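Local structure of acetamidase (Bacillus halodurans, 2II1) at residues Leu64-Ala69 against Lys206-Lys210; Ile135-Pro140 against Leu169-Val173; Gly164-Pro170 against Phe215-Lys221; Gly188-Ile194 against Tyr272-Asn278; Lys221-Phe226 against Ser286-Phe292. The protein binds calcium ions and probably hydrolyses carbon-nitrogen bonds in linear amides. The contacts are given in a common frame with arbitrary orientation. Where two conformers were deposited one is given. Numbering follows the deposited sequence.

In the fold
Interactions 3, 4 and 5 are backbone-bonded contacts that reach one large mixed sheet, whereas interaction 1 packs that sheet against a second one through apolar side chains. Interaction 2 lies where strands 131-136 and 166-170, one from each sheet, run out into loops; it touches interaction 1 and shares Leu-169 and Pro-170 with interaction 3. Interactions 3 and 5 share Lys-221 and are joined by the packing of Phe-215 on Phe-226. Interactions 2, 3 and 4 are largely buried, while 1 and 5 are only partly so. Interaction 4, across the chain's centre from 1 and 2, combines two backbone hydrogen bonds with water bridges and lies beside calcium and the second subunit.

Interaction 1. Residues Leu64-Ala69 against Lys206-Lys210; sequences LYVEGA and KVNVK
Val-209, Val-66 and Val-207 carry this contact, made mainly by apolar side chains, with Gly-68 O also 3.9 Å from Val-209 CG1. Strands 64-67 and 206-210 are extended and pass 8.4 Å apart, too far for backbone pairing, with their N-to-C directions at 49° (signed crossing angle -49°). Val-209 (chi1 t) points toward the other segment and places CG2 3.4 Å from Val-66 CG1 and 3.8 Å from Ala-69 CB. Val-66, also t, sets CG2 3.9 Å from Val-207 CG2. Val-207 (p) extends CG1 to 4.4 Å from Leu-64 CD2. Compact branched side chains suit such a narrow gap. A type II turn from Val-66 to Ala-69 turns the chain, closed by Ala-69 N to Val-66 O at 3.2 Å; Gly-68, at phi 96°, has the conformation that calls for glycine. The nearest CA pair is Ala-69/Val-209, 5.8 Å. Leu-64 and Val-66 face Val-207 and Val-209, the pattern characteristic of two beta sheets packed face to face through an apolar layer.

Interaction 2. Residues Ile135-Pro140 against Leu169-Val173; sequences IGTAPP and LPVEV
Two packed beta sheets run out into loops here: strand 131-136 of one and strand 166-170 of the other meet as they end, the segments' end-to-end directions 36° apart. Ile-135 (chi1 t, chi2 t) closes the apolar end, with CG1 4.1 Å from Leu-169 CD1. Gly-136, extended at -166/162, has its CA 3.6 Å from Leu-169 CD1; Leu-169 is in the m,t rotamer. Thr-137 points toward the other segment with chi1 p: its methyl CG2 lies 3.9 Å from Leu-169 CB, and its hydroxyl OG1 donates to Pro-170 O at 2.7 Å. Threonine thus suits a site that is apolar in one direction and polar in another. The nearest CA pairs are Thr-137 with Val-171, 6.8 Å, and Pro-140 with Glu-172, 5.4 Å. Ala-138 sets CB 4.0 Å from Val-173 CG2, and its O accepts from a water at 2.9 Å that accepts from Glu-172 N at 2.7 Å. While the Glu-172 carboxylate pairs with Arg-213, Pro-140 CD packs 3.7 Å from Glu-172 CB.

Interaction 3. Residues Gly164-Pro170 against Phe215-Lys221; sequences GTTVYLP and FPLPALK
Four backbone hydrogen bonds pair strand 166-170 with strand 219-221, their short axes 4.7 Å apart at 160°. In the antiparallel hydrogen-bonded pair Thr-166/Lys-221, Thr-166 N donates to Lys-221 O at 2.9 Å and Lys-221 N to Thr-166 O at 3.0 Å. In the pair Tyr-168/Ala-219, Tyr-168 N reaches Ala-219 O at 2.7 Å and Ala-219 N reaches Tyr-168 O at 3.1 Å. Val-167 and Leu-220 form the non-hydrogen-bonded pair between them, CA atoms 4.5 Å apart; Val-167's backbone bonds instead to Ile-77 of strand 74-84. Tyr-168 (chi1 m) shares its face with small Ala-219 and receives the edge of Phe-215 on its ring, a T-shaped stack with centroids 5.0 Å apart and planes at 78°; Tyr-168 OH lies 3.3 Å from Lys-221 CE. A cis peptide precedes Pro-218, whose CB lies 3.8 Å from Leu-169 CD2. Thr-165 OG1 hydrogen-bonds to Asp-160 O. With these backbone polar groups satisfied, the side chains can bury apolar surface at little cost, as on the buried faces of a sheet.

Interaction 4. Residues Gly188-Ile194 against Tyr272-Asn278; sequences GDGEILI and YVSQIVN
A loop without regular structure pairs with the bulged end of strand 270-275 through a single bridge, Gly-190 with Gln-275, their CA atoms 3.9 Å apart. Ser-274 and Gln-275, both facing Thr-282, form a classic beta bulge. Gly-190 N donates to Ser-274 O at 2.9 Å, and Ile-276 N to Gly-190 O at 3.1 Å. Gly-190 occupies the type II turn 188-191 at phi 102°, which calls for glycine. A type I turn, 191-194, follows and brings Ile-194 CD1 to 3.9 Å from Val-277 CB. One calcium site is adjacent: Asn-278 ND2 hydrogen-bonds to Asp-157, a ligand of it, and the Glu-191 side chain (t,t) lies about 4 Å from a calcium ion. Asp-189 forms a salt bridge with Arg-284, its backbone N bonds to Asp-270 of the second subunit, and one water joins its OD2 (2.8 Å) to Val-273 N (2.8 Å). Gln-275 folds back (chi1 p, chi2 p) to hold the strand's exit, its OE1 accepting from Val-277 N at 2.8 Å and Asn-278 N at 2.9 Å.

Interaction 5. Residues Lys221-Phe226 against Ser286-Phe292; sequences KTDTHF and SLALHYF
Segment 286-292 passes from strand into helix alongside the start of strand 225-232. Ser-286 brings OG to 3.3 Å from His-225 CD2, its small side chain accommodating the imidazole. Leu-287 forms an antiparallel hydrogen-bonded pair with Phe-226: Leu-287 N donates to Phe-226 O at 3.0 Å, and Phe-226 N to Leu-287 O at 3.0 Å. Ala-288 is the non-hydrogen-bonded partner of His-225, with CA atoms 4.3 Å apart. Leu-289 N continues the bonding to Thr-224 O at 2.8 Å, in a turn shaped by Thr-222 (chi1 p), whose OG1 accepts from Thr-224 N at 3.1 Å and His-225 N at 3.0 Å, an ST turn and an ST motif respectively. The Leu-289 side chain (m,t) sets CD2 3.9 Å from Lys-221 CD and 3.7 Å from Phe-226 CB. At His-290, N donates to a water at 3.1 Å that donates to Thr-224 O at 2.8 Å. Phe-292 (chi1 m) offers its ring face to the edge of Phe-226 (chi1 t), an offset edge-to-face stack with centroids 5.4 Å apart and planes at 75°. Strand 281-288 thus runs on into helix 289-294, which packs with helices 235-253 and 258-268.

Interaction 1. Residues Leu64-Ala69 against Lys206-Lys210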
# COMPACT_ATOMS: atom_id res chain seq x y z
N LEU A 64 29.91 -4.98 -8.64
CA LEU A 64 30.60 -3.86 -9.26
C LEU A 64 31.29 -3.06 -8.16
O LEU A 64 30.62 -2.65 -7.20
CB LEU A 64 29.59 -2.97 -9.99
CG LEU A 64 30.11 -1.61 -10.44
CD1 LEU A 64 31.04 -1.75 -11.67
CD2 LEU A 64 28.97 -0.64 -10.68
N TYR A 65 32.60 -2.83 -8.31
CA TYR A 65 33.37 -1.96 -7.41
C TYR A 65 33.31 -0.52 -7.93
O TYR A 65 33.82 -0.21 -9.02
CB TYR A 65 34.85 -2.43 -7.30
CG TYR A 65 35.58 -1.86 -6.08
CD1 TYR A 65 36.05 -0.54 -6.09
CD2 TYR A 65 35.77 -2.62 -4.94
CE1 TYR A 65 36.71 -0.00 -4.99
CE2 TYR A 65 36.44 -2.09 -3.82
CZ TYR A 65 36.91 -0.76 -3.86
OH TYR A 65 37.55 -0.18 -2.79
N VAL A 66 32.68 0.35 -7.14
CA VAL A 66 32.60 1.78 -7.44
C VAL A 66 33.76 2.50 -6.71
O VAL A 66 33.74 2.65 -5.47
CB VAL A 66 31.21 2.36 -7.03
CG1 VAL A 66 31.06 3.82 -7.44
CG2 VAL A 66 30.09 1.51 -7.62
N GLU A 67 34.79 2.90 -7.46
CA GLU A 67 35.98 3.55 -6.86
C GLU A 67 35.60 4.93 -6.38
O GLU A 67 34.84 5.61 -7.05
CB GLU A 67 37.12 3.68 -7.86
CG GLU A 67 37.64 2.37 -8.38
CD GLU A 67 38.97 2.48 -9.11
OE1 GLU A 67 39.48 3.61 -9.40
OE2 GLU A 67 39.54 1.41 -9.39
N GLY A 68 36.11 5.32 -5.22
CA GLY A 68 35.73 6.58 -4.55
C GLY A 68 34.64 6.40 -3.49
O GLY A 68 34.48 7.27 -2.62
N ALA A 69 33.91 5.27 -3.58
CA ALA A 69 32.87 4.90 -2.63
C ALA A 69 33.54 4.31 -1.41
O ALA A 69 34.31 3.36 -1.52
CB ALA A 69 31.88 3.88 -3.25
N LYS A 206 23.24 4.86 -14.34
CA LYS A 206 24.38 5.71 -13.96
C LYS A 206 24.59 5.63 -12.44
O LYS A 206 23.62 5.76 -11.63
CB LYS A 206 24.10 7.15 -14.40
CG LYS A 206 25.25 8.12 -14.15
CD LYS A 206 24.99 9.49 -14.82
CE LYS A 206 25.88 10.60 -14.20
NZ LYS A 206 26.07 11.76 -15.12
N VAL A 207 25.83 5.38 -12.03
CA VAL A 207 26.13 5.23 -10.62
C VAL A 207 26.94 6.43 -10.09
O VAL A 207 28.05 6.71 -10.58
CB VAL A 207 26.83 3.87 -10.33
CG1 VAL A 207 28.06 3.66 -11.22
CG2 VAL A 207 27.19 3.75 -8.85
N ASN A 208 26.38 7.13 -9.09
CA ASN A 208 27.06 8.25 -8.44
C ASN A 208 27.37 7.94 -7.00
O ASN A 208 26.61 7.24 -6.33
CB ASN A 208 26.26 9.55 -8.52
CG ASN A 208 25.94 9.95 -9.93
OD1 ASN A 208 26.79 9.89 -10.82
ND2 ASN A 208 24.71 10.37 -10.16
N VAL A 209 28.52 8.44 -6.54
CA VAL A 209 28.92 8.28 -5.14
C VAL A 209 28.54 9.58 -4.45
O VAL A 209 28.83 10.67 -4.97
CB VAL A 209 30.41 8.00 -4.99
CG1 VAL A 209 30.82 8.07 -3.51
CG2 VAL A 209 30.75 6.66 -5.58
N LYS A 210 27.82 9.45 -3.34
CA LYS A 210 27.44 10.59 -2.54
C LYS A 210 28.12 10.43 -1.19
O LYS A 210 28.03 9.38 -0.56
CB LYS A 210 25.91 10.71 -2.37
CG LYS A 210 25.14 11.01 -3.65
CD LYS A 210 25.47 12.38 -4.24
CE LYS A 210 25.77 12.29 -5.73
NZ LYS A 210 26.86 13.22 -6.18

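Interaction 2. Residues Ile135-Pro140 against Leu169-Val173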
# COMPACT_ATOMS: atom_id res chain seq x y z
N ILE A 135 18.22 -5.47 -6.05
CA ILE A 135 19.29 -4.51 -6.19
C ILE A 135 19.88 -4.27 -4.79
O ILE A 135 19.15 -3.98 -3.87
CB ILE A 135 18.79 -3.20 -6.84
CG1 ILE A 135 19.99 -2.31 -7.23
CG2 ILE A 135 17.81 -2.48 -5.92
CD1 ILE A 135 19.63 -1.14 -8.10
N GLY A 136 21.21 -4.38 -4.64
CA GLY A 136 21.80 -4.24 -3.33
C GLY A 136 23.30 -4.07 -3.33
O GLY A 136 23.97 -4.34 -4.35
N THR A 137 23.81 -3.57 -2.20
CA THR A 137 25.24 -3.48 -1.92
C THR A 137 25.60 -4.53 -0.85
O THR A 137 24.71 -5.19 -0.29
CB THR A 137 25.61 -2.04 -1.45
OG1 THR A 137 24.86 -1.69 -0.28
CG2 THR A 137 25.31 -1.02 -2.58
N ALA A 138 26.90 -4.71 -0.60
CA ALA A 138 27.36 -5.71 0.36
C ALA A 138 27.14 -5.25 1.80
O ALA A 138 27.51 -4.12 2.17
CB ALA A 138 28.86 -6.02 0.14
N PRO A 139 26.57 -6.14 2.65
CA PRO A 139 26.39 -5.78 4.07
C PRO A 139 27.74 -5.79 4.76
O PRO A 139 28.65 -6.47 4.28
CB PRO A 139 25.46 -6.88 4.62
CG PRO A 139 25.13 -7.80 3.46
CD PRO A 139 26.11 -7.51 2.36
N PRO A 140 27.91 -5.02 5.86
CA PRO A 140 29.22 -5.01 6.51
C PRO A 140 29.52 -6.31 7.24
O PRO A 140 30.70 -6.67 7.40
CB PRO A 140 29.13 -3.82 7.49
CG PRO A 140 27.71 -3.62 7.74
CD PRO A 140 26.94 -4.15 6.55
N LEU A 169 21.28 3.44 -2.13
CA LEU A 169 21.73 2.31 -1.28
C LEU A 169 22.95 2.70 -0.43
O LEU A 169 23.70 3.59 -0.82
CB LEU A 169 22.13 1.11 -2.13
CG LEU A 169 21.00 0.43 -2.91
CD1 LEU A 169 21.59 -0.64 -3.81
CD2 LEU A 169 19.94 -0.11 -1.92
N PRO A 170 23.17 2.03 0.73
CA PRO A 170 24.31 2.36 1.57
C PRO A 170 25.61 1.81 0.97
O PRO A 170 25.61 0.80 0.27
CB PRO A 170 23.99 1.65 2.88
CG PRO A 170 23.20 0.47 2.44
CD PRO A 170 22.38 0.92 1.30
N VAL A 171 26.70 2.51 1.23
CA VAL A 171 28.04 1.96 1.04
C VAL A 171 28.52 1.60 2.43
O VAL A 171 28.78 2.48 3.26
CB VAL A 171 28.99 3.00 0.42
CG1 VAL A 171 30.47 2.48 0.39
CG2 VAL A 171 28.53 3.35 -0.94
N GLU A 172 28.62 0.29 2.70
CA GLU A 172 29.04 -0.20 4.01
C GLU A 172 30.42 -0.88 3.97
O GLU A 172 31.01 -1.09 5.00
CB GLU A 172 28.01 -1.16 4.57
CG GLU A 172 26.63 -0.55 4.80
CD GLU A 172 26.62 0.60 5.81
OE1 GLU A 172 27.60 0.79 6.55
OE2 GLU A 172 25.61 1.32 5.89
N VAL A 173 30.89 -1.23 2.77
CA VAL A 173 32.25 -1.73 2.59
C VAL A 173 32.82 -0.88 1.45
O VAL A 173 32.06 -0.46 0.58
CB VAL A 173 32.27 -3.27 2.28
CG1 VAL A 173 31.29 -4.04 3.20
CG2 VAL A 173 31.91 -3.57 0.85
O HOH W 1 28.55 -1.73 0.87

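Interaction 3. Residues Gly164-Pro170 against Phe215-Lys221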
# COMPACT_ATOMS: atom_id res chain seq x y z
N GLY A 164 13.71 5.64 -14.93
CA GLY A 164 13.50 7.05 -14.54
C GLY A 164 13.49 7.28 -13.02
O GLY A 164 13.39 8.43 -12.55
N THR A 165 13.60 6.19 -12.27
CA THR A 165 13.71 6.23 -10.81
C THR A 165 15.20 6.30 -10.41
O THR A 165 16.06 5.69 -11.08
CB THR A 165 13.01 4.98 -10.17
OG1 THR A 165 11.59 5.03 -10.39
CG2 THR A 165 13.27 4.86 -8.66
N THR A 166 15.50 7.10 -9.39
CA THR A 166 16.80 7.09 -8.73
C THR A 166 16.70 6.28 -7.44
O THR A 166 15.82 6.54 -6.64
CB THR A 166 17.23 8.52 -8.37
OG1 THR A 166 17.30 9.28 -9.58
CG2 THR A 166 18.53 8.55 -7.72
N VAL A 167 17.62 5.32 -7.25
CA VAL A 167 17.66 4.44 -6.10
C VAL A 167 18.83 4.88 -5.24
O VAL A 167 19.89 5.19 -5.76
CB VAL A 167 17.94 2.97 -6.53
CG1 VAL A 167 17.85 2.04 -5.31
CG2 VAL A 167 16.98 2.55 -7.58
N TYR A 168 18.64 4.88 -3.93
CA TYR A 168 19.76 5.17 -3.01
C TYR A 168 20.04 3.98 -2.08
O TYR A 168 19.16 3.56 -1.36
CB TYR A 168 19.44 6.40 -2.16
CG TYR A 168 19.11 7.66 -2.96
CD1 TYR A 168 17.81 7.92 -3.34
CD2 TYR A 168 20.09 8.58 -3.28
CE1 TYR A 168 17.48 9.07 -4.06
CE2 TYR A 168 19.78 9.73 -4.01
CZ TYR A 168 18.47 9.96 -4.39
OH TYR A 168 18.14 11.10 -5.09
N LEU A 169 21.28 3.44 -2.13
CA LEU A 169 21.73 2.31 -1.28
C LEU A 169 22.95 2.70 -0.43
O LEU A 169 23.70 3.59 -0.82
CB LEU A 169 22.13 1.11 -2.13
CG LEU A 169 21.00 0.43 -2.91
CD1 LEU A 169 21.59 -0.64 -3.81
CD2 LEU A 169 19.94 -0.11 -1.92
N PRO A 170 23.17 2.03 0.73
CA PRO A 170 24.31 2.36 1.57
C PRO A 170 25.61 1.81 0.97
O PRO A 170 25.61 0.80 0.27
CB PRO A 170 23.99 1.65 2.88
CG PRO A 170 23.20 0.47 2.44
CD PRO A 170 22.38 0.92 1.30
N PHE A 215 19.62 10.56 4.13
CA PHE A 215 18.40 9.92 4.63
C PHE A 215 18.62 8.42 4.93
O PHE A 215 19.64 7.84 4.53
CB PHE A 215 17.21 10.11 3.66
CG PHE A 215 17.61 10.34 2.23
CD1 PHE A 215 18.10 9.31 1.45
CD2 PHE A 215 17.46 11.58 1.66
CE1 PHE A 215 18.45 9.52 0.13
CE2 PHE A 215 17.80 11.81 0.35
CZ PHE A 215 18.31 10.77 -0.42
N PRO A 216 17.65 7.80 5.63
CA PRO A 216 17.74 6.36 5.89
C PRO A 216 17.53 5.60 4.59
O PRO A 216 16.77 6.04 3.73
CB PRO A 216 16.59 6.11 6.87
CG PRO A 216 16.17 7.45 7.35
CD PRO A 216 16.43 8.37 6.22
N LEU A 217 18.23 4.49 4.45
CA LEU A 217 18.32 3.77 3.20
C LEU A 217 17.75 2.34 3.43
O LEU A 217 17.77 1.88 4.54
CB LEU A 217 19.80 3.71 2.78
CG LEU A 217 20.52 5.02 2.54
CD1 LEU A 217 22.01 4.82 2.19
CD2 LEU A 217 19.83 5.69 1.41
N PRO A 218 17.28 1.64 2.37
CA PRO A 218 17.21 2.13 1.01
C PRO A 218 16.18 3.21 0.82
O PRO A 218 15.25 3.34 1.63
CB PRO A 218 16.88 0.86 0.19
CG PRO A 218 17.27 -0.29 1.11
CD PRO A 218 16.90 0.22 2.45
N ALA A 219 16.30 3.94 -0.28
CA ALA A 219 15.30 4.93 -0.60
C ALA A 219 15.24 5.15 -2.08
O ALA A 219 16.15 4.80 -2.84
CB ALA A 219 15.59 6.24 0.13
N LEU A 220 14.17 5.78 -2.51
CA LEU A 220 14.05 6.11 -3.90
C LEU A 220 13.30 7.40 -4.16
O LEU A 220 12.48 7.84 -3.37
CB LEU A 220 13.44 4.90 -4.66
CG LEU A 220 11.99 4.48 -4.48
CD1 LEU A 220 11.17 5.50 -5.32
CD2 LEU A 220 11.78 3.04 -4.98
N LYS A 221 13.58 7.97 -5.33
CA LYS A 221 12.89 9.16 -5.85
C LYS A 221 12.47 8.86 -7.28
O LYS A 221 13.29 8.35 -8.06
CB LYS A 221 13.80 10.37 -5.73
CG LYS A 221 13.54 11.52 -6.69
CD LYS A 221 14.41 12.70 -6.38
CE LYS A 221 15.84 12.54 -6.91
NZ LYS A 221 16.47 13.87 -7.26

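Interaction 4. Residues Gly188-Ile194 against Tyr272-Asn278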
# COMPACT_ATOMS: atom_id res chain seq x y z
N GLY A 188 2.54 -6.32 -9.30
CA GLY A 188 1.77 -5.40 -8.47
C GLY A 188 2.27 -5.37 -7.04
O GLY A 188 2.93 -6.30 -6.59
N ASP A 189 1.96 -4.29 -6.33
CA ASP A 189 2.31 -4.18 -4.92
C ASP A 189 1.87 -5.45 -4.18
O ASP A 189 0.74 -5.95 -4.33
CB ASP A 189 1.68 -2.94 -4.28
CG ASP A 189 2.46 -1.66 -4.56
OD1 ASP A 189 3.63 -1.72 -5.04
OD2 ASP A 189 1.89 -0.59 -4.28
N GLY A 190 2.78 -5.99 -3.38
CA GLY A 190 2.49 -7.22 -2.66
C GLY A 190 3.10 -8.47 -3.26
O GLY A 190 3.43 -9.39 -2.52
N GLU A 191 3.28 -8.51 -4.57
CA GLU A 191 3.83 -9.73 -5.21
C GLU A 191 3.22 -11.00 -4.59
O GLU A 191 3.91 -11.97 -4.24
CB GLU A 191 5.34 -9.76 -5.05
CG GLU A 191 6.02 -10.69 -6.03
CD GLU A 191 7.51 -10.75 -5.85
OE1 GLU A 191 7.96 -10.60 -4.69
OE2 GLU A 191 8.22 -10.96 -6.87
N ILE A 192 1.89 -10.99 -4.46
CA ILE A 192 1.20 -11.90 -3.54
C ILE A 192 1.30 -13.40 -3.87
O ILE A 192 1.27 -14.21 -2.97
CB ILE A 192 -0.30 -11.51 -3.27
CG1 ILE A 192 -1.18 -11.61 -4.54
CG2 ILE A 192 -0.35 -10.13 -2.62
CD1 ILE A 192 -1.73 -13.05 -4.86
N LEU A 193 1.44 -13.76 -5.14
CA LEU A 193 1.54 -15.18 -5.50
C LEU A 193 2.90 -15.77 -5.07
O LEU A 193 2.96 -16.93 -4.67
CB LEU A 193 1.29 -15.38 -7.00
CG LEU A 193 1.29 -16.80 -7.59
CD1 LEU A 193 0.15 -17.56 -7.05
CD2 LEU A 193 1.22 -16.79 -9.10
N ILE A 194 3.95 -14.94 -5.13
CA ILE A 194 5.39 -15.29 -4.89
C ILE A 194 6.31 -14.70 -5.98
O ILE A 194 7.50 -14.49 -5.78
CB ILE A 194 5.69 -16.84 -4.72
CG1 ILE A 194 7.06 -17.08 -4.06
CG2 ILE A 194 5.53 -17.59 -6.07
CD1 ILE A 194 7.07 -16.95 -2.53
N TYR A 272 2.89 2.34 1.52
CA TYR A 272 2.68 1.31 0.51
C TYR A 272 3.44 0.03 0.86
O TYR A 272 4.42 0.04 1.59
CB TYR A 272 3.19 1.78 -0.85
CG TYR A 272 2.45 2.95 -1.48
CD1 TYR A 272 1.09 2.85 -1.80
CD2 TYR A 272 3.11 4.14 -1.77
CE1 TYR A 272 0.41 3.90 -2.38
CE2 TYR A 272 2.43 5.20 -2.37
CZ TYR A 272 1.09 5.07 -2.66
OH TYR A 272 0.43 6.11 -3.26
N VAL A 273 2.96 -1.04 0.25
CA VAL A 273 3.48 -2.38 0.40
C VAL A 273 4.28 -2.72 -0.86
O VAL A 273 3.79 -2.53 -1.97
CB VAL A 273 2.31 -3.39 0.54
CG1 VAL A 273 2.75 -4.80 0.25
CG2 VAL A 273 1.64 -3.27 1.93
N SER A 274 5.49 -3.24 -0.68
CA SER A 274 6.31 -3.65 -1.81
C SER A 274 6.04 -5.11 -2.14
O SER A 274 5.64 -5.41 -3.26
CB SER A 274 7.81 -3.45 -1.55
OG SER A 274 8.15 -2.07 -1.64
N GLN A 275 6.28 -5.99 -1.18
CA GLN A 275 6.10 -7.43 -1.34
C GLN A 275 5.81 -8.00 0.02
O GLN A 275 6.33 -7.47 1.00
CB GLN A 275 7.37 -8.09 -1.93
CG GLN A 275 8.69 -7.88 -1.16
CD GLN A 275 8.86 -8.82 0.05
OE1 GLN A 275 8.17 -9.84 0.17
NE2 GLN A 275 9.78 -8.46 0.96
N ILE A 276 5.04 -9.09 0.09
CA ILE A 276 4.78 -9.80 1.37
C ILE A 276 5.19 -11.27 1.37
O ILE A 276 4.74 -12.06 2.24
CB ILE A 276 3.30 -9.65 1.82
CG1 ILE A 276 2.33 -10.31 0.84
CG2 ILE A 276 2.94 -8.19 1.96
CD1 ILE A 276 0.91 -10.44 1.36
N VAL A 277 6.05 -11.64 0.43
CA VAL A 277 6.30 -13.07 0.14
C VAL A 277 7.74 -13.55 0.41
O VAL A 277 7.99 -14.74 0.38
CB VAL A 277 5.92 -13.42 -1.32
CG1 VAL A 277 4.43 -13.22 -1.52
CG2 VAL A 277 6.73 -12.60 -2.28
N ASN A 278 8.67 -12.61 0.65
CA ASN A 278 10.08 -12.93 0.85
C ASN A 278 10.35 -13.15 2.34
O ASN A 278 9.47 -12.83 3.16
CB ASN A 278 10.96 -11.83 0.22
CG ASN A 278 10.77 -11.72 -1.28
OD1 ASN A 278 10.47 -12.73 -1.96
ND2 ASN A 278 10.94 -10.51 -1.81
O HOH W 2 0.92 -0.80 -1.65
O HOH W 3 5.97 -3.16 -5.20

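Interaction 5. Residues Lys221-Phe226 against Ser286-Phe292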
# COMPACT_ATOMS: atom_id res chain seq x y z
N LYS A 221 13.58 7.97 -5.33
CA LYS A 221 12.89 9.16 -5.85
C LYS A 221 12.47 8.86 -7.28
O LYS A 221 13.29 8.35 -8.06
CB LYS A 221 13.80 10.37 -5.73
CG LYS A 221 13.54 11.52 -6.69
CD LYS A 221 14.41 12.70 -6.38
CE LYS A 221 15.84 12.54 -6.91
NZ LYS A 221 16.47 13.87 -7.26
N THR A 222 11.18 9.10 -7.58
CA THR A 222 10.62 8.99 -8.92
C THR A 222 10.56 10.41 -9.49
O THR A 222 11.10 11.33 -8.89
CB THR A 222 9.20 8.40 -8.88
OG1 THR A 222 8.32 9.29 -8.16
CG2 THR A 222 9.20 7.02 -8.22
N ASP A 223 9.90 10.61 -10.62
CA ASP A 223 9.64 11.96 -11.13
C ASP A 223 8.75 12.81 -10.20
O ASP A 223 8.73 14.01 -10.33
CB ASP A 223 8.99 11.90 -12.52
CG ASP A 223 10.00 11.70 -13.66
OD1 ASP A 223 11.12 11.18 -13.43
OD2 ASP A 223 9.66 12.06 -14.81
N THR A 224 7.99 12.21 -9.28
CA THR A 224 7.01 12.97 -8.49
C THR A 224 7.08 12.77 -6.97
O THR A 224 6.56 13.61 -6.22
CB THR A 224 5.58 12.60 -8.92
OG1 THR A 224 5.45 11.18 -8.96
CG2 THR A 224 5.28 13.16 -10.29
N HIS A 225 7.69 11.68 -6.54
CA HIS A 225 7.71 11.29 -5.12
C HIS A 225 9.08 10.86 -4.66
O HIS A 225 9.92 10.46 -5.44
CB HIS A 225 6.73 10.16 -4.84
CG HIS A 225 5.31 10.58 -4.92
ND1 HIS A 225 4.66 10.71 -6.12
CD2 HIS A 225 4.42 10.93 -3.96
CE1 HIS A 225 3.43 11.12 -5.90
NE2 HIS A 225 3.26 11.27 -4.60
N PHE A 226 9.27 10.95 -3.35
CA PHE A 226 10.42 10.40 -2.67
C PHE A 226 9.88 9.33 -1.72
O PHE A 226 8.79 9.49 -1.15
CB PHE A 226 11.17 11.51 -1.92
CG PHE A 226 12.28 11.00 -1.07
CD1 PHE A 226 13.49 10.65 -1.64
CD2 PHE A 226 12.09 10.80 0.28
CE1 PHE A 226 14.48 10.11 -0.86
CE2 PHE A 226 13.09 10.28 1.06
CZ PHE A 226 14.27 9.94 0.50
N SER A 286 5.85 6.99 1.03
CA SER A 286 6.01 7.88 -0.11
C SER A 286 5.37 9.26 0.15
O SER A 286 4.21 9.36 0.60
CB SER A 286 5.38 7.24 -1.34
OG SER A 286 5.35 8.10 -2.44
N LEU A 287 6.15 10.31 -0.11
CA LEU A 287 5.65 11.68 -0.05
C LEU A 287 6.06 12.49 -1.32
O LEU A 287 7.19 12.37 -1.78
CB LEU A 287 6.18 12.34 1.21
CG LEU A 287 5.68 13.74 1.55
CD1 LEU A 287 4.17 13.75 2.01
CD2 LEU A 287 6.60 14.35 2.59
N ALA A 288 5.14 13.31 -1.82
CA ALA A 288 5.33 14.13 -3.03
C ALA A 288 6.52 15.09 -2.92
O ALA A 288 6.71 15.75 -1.90
CB ALA A 288 4.07 14.92 -3.34
N LEU A 289 7.33 15.16 -3.98
CA LEU A 289 8.58 15.96 -3.94
C LEU A 289 8.29 17.45 -3.77
O LEU A 289 9.12 18.20 -3.27
CB LEU A 289 9.41 15.75 -5.22
CG LEU A 289 9.94 14.35 -5.51
CD1 LEU A 289 10.30 14.28 -7.00
CD2 LEU A 289 11.12 14.02 -4.64
N HIS A 290 7.12 17.90 -4.19
CA HIS A 290 6.82 19.32 -4.05
C HIS A 290 6.75 19.78 -2.58
O HIS A 290 6.88 20.97 -2.33
CB HIS A 290 5.56 19.70 -4.84
CG HIS A 290 4.29 19.20 -4.24
ND1 HIS A 290 3.67 19.81 -3.17
CD2 HIS A 290 3.50 18.14 -4.57
CE1 HIS A 290 2.57 19.15 -2.86
NE2 HIS A 290 2.44 18.13 -3.70
N TYR A 291 6.56 18.84 -1.63
CA TYR A 291 6.60 19.15 -0.19
C TYR A 291 8.04 19.35 0.29
O TYR A 291 8.32 20.25 1.09
CB TYR A 291 5.91 18.04 0.66
CG TYR A 291 4.40 17.93 0.43
CD1 TYR A 291 3.53 18.94 0.84
CD2 TYR A 291 3.86 16.82 -0.21
CE1 TYR A 291 2.17 18.84 0.64
CE2 TYR A 291 2.49 16.72 -0.43
CZ TYR A 291 1.66 17.73 0.01
OH TYR A 291 0.32 17.65 -0.21
N PHE A 292 8.95 18.52 -0.22
CA PHE A 292 10.38 18.71 -0.00
C PHE A 292 10.88 20.02 -0.61
O PHE A 292 11.72 20.67 -0.03
CB PHE A 292 11.18 17.54 -0.57
CG PHE A 292 10.88 16.25 0.09
CD1 PHE A 292 11.45 15.92 1.29
CD2 PHE A 292 9.95 15.37 -0.47
CE1 PHE A 292 11.12 14.72 1.90
CE2 PHE A 292 9.62 14.19 0.17
CZ PHE A 292 10.21 13.88 1.34
O HOH W 4 5.59 16.24 -6.30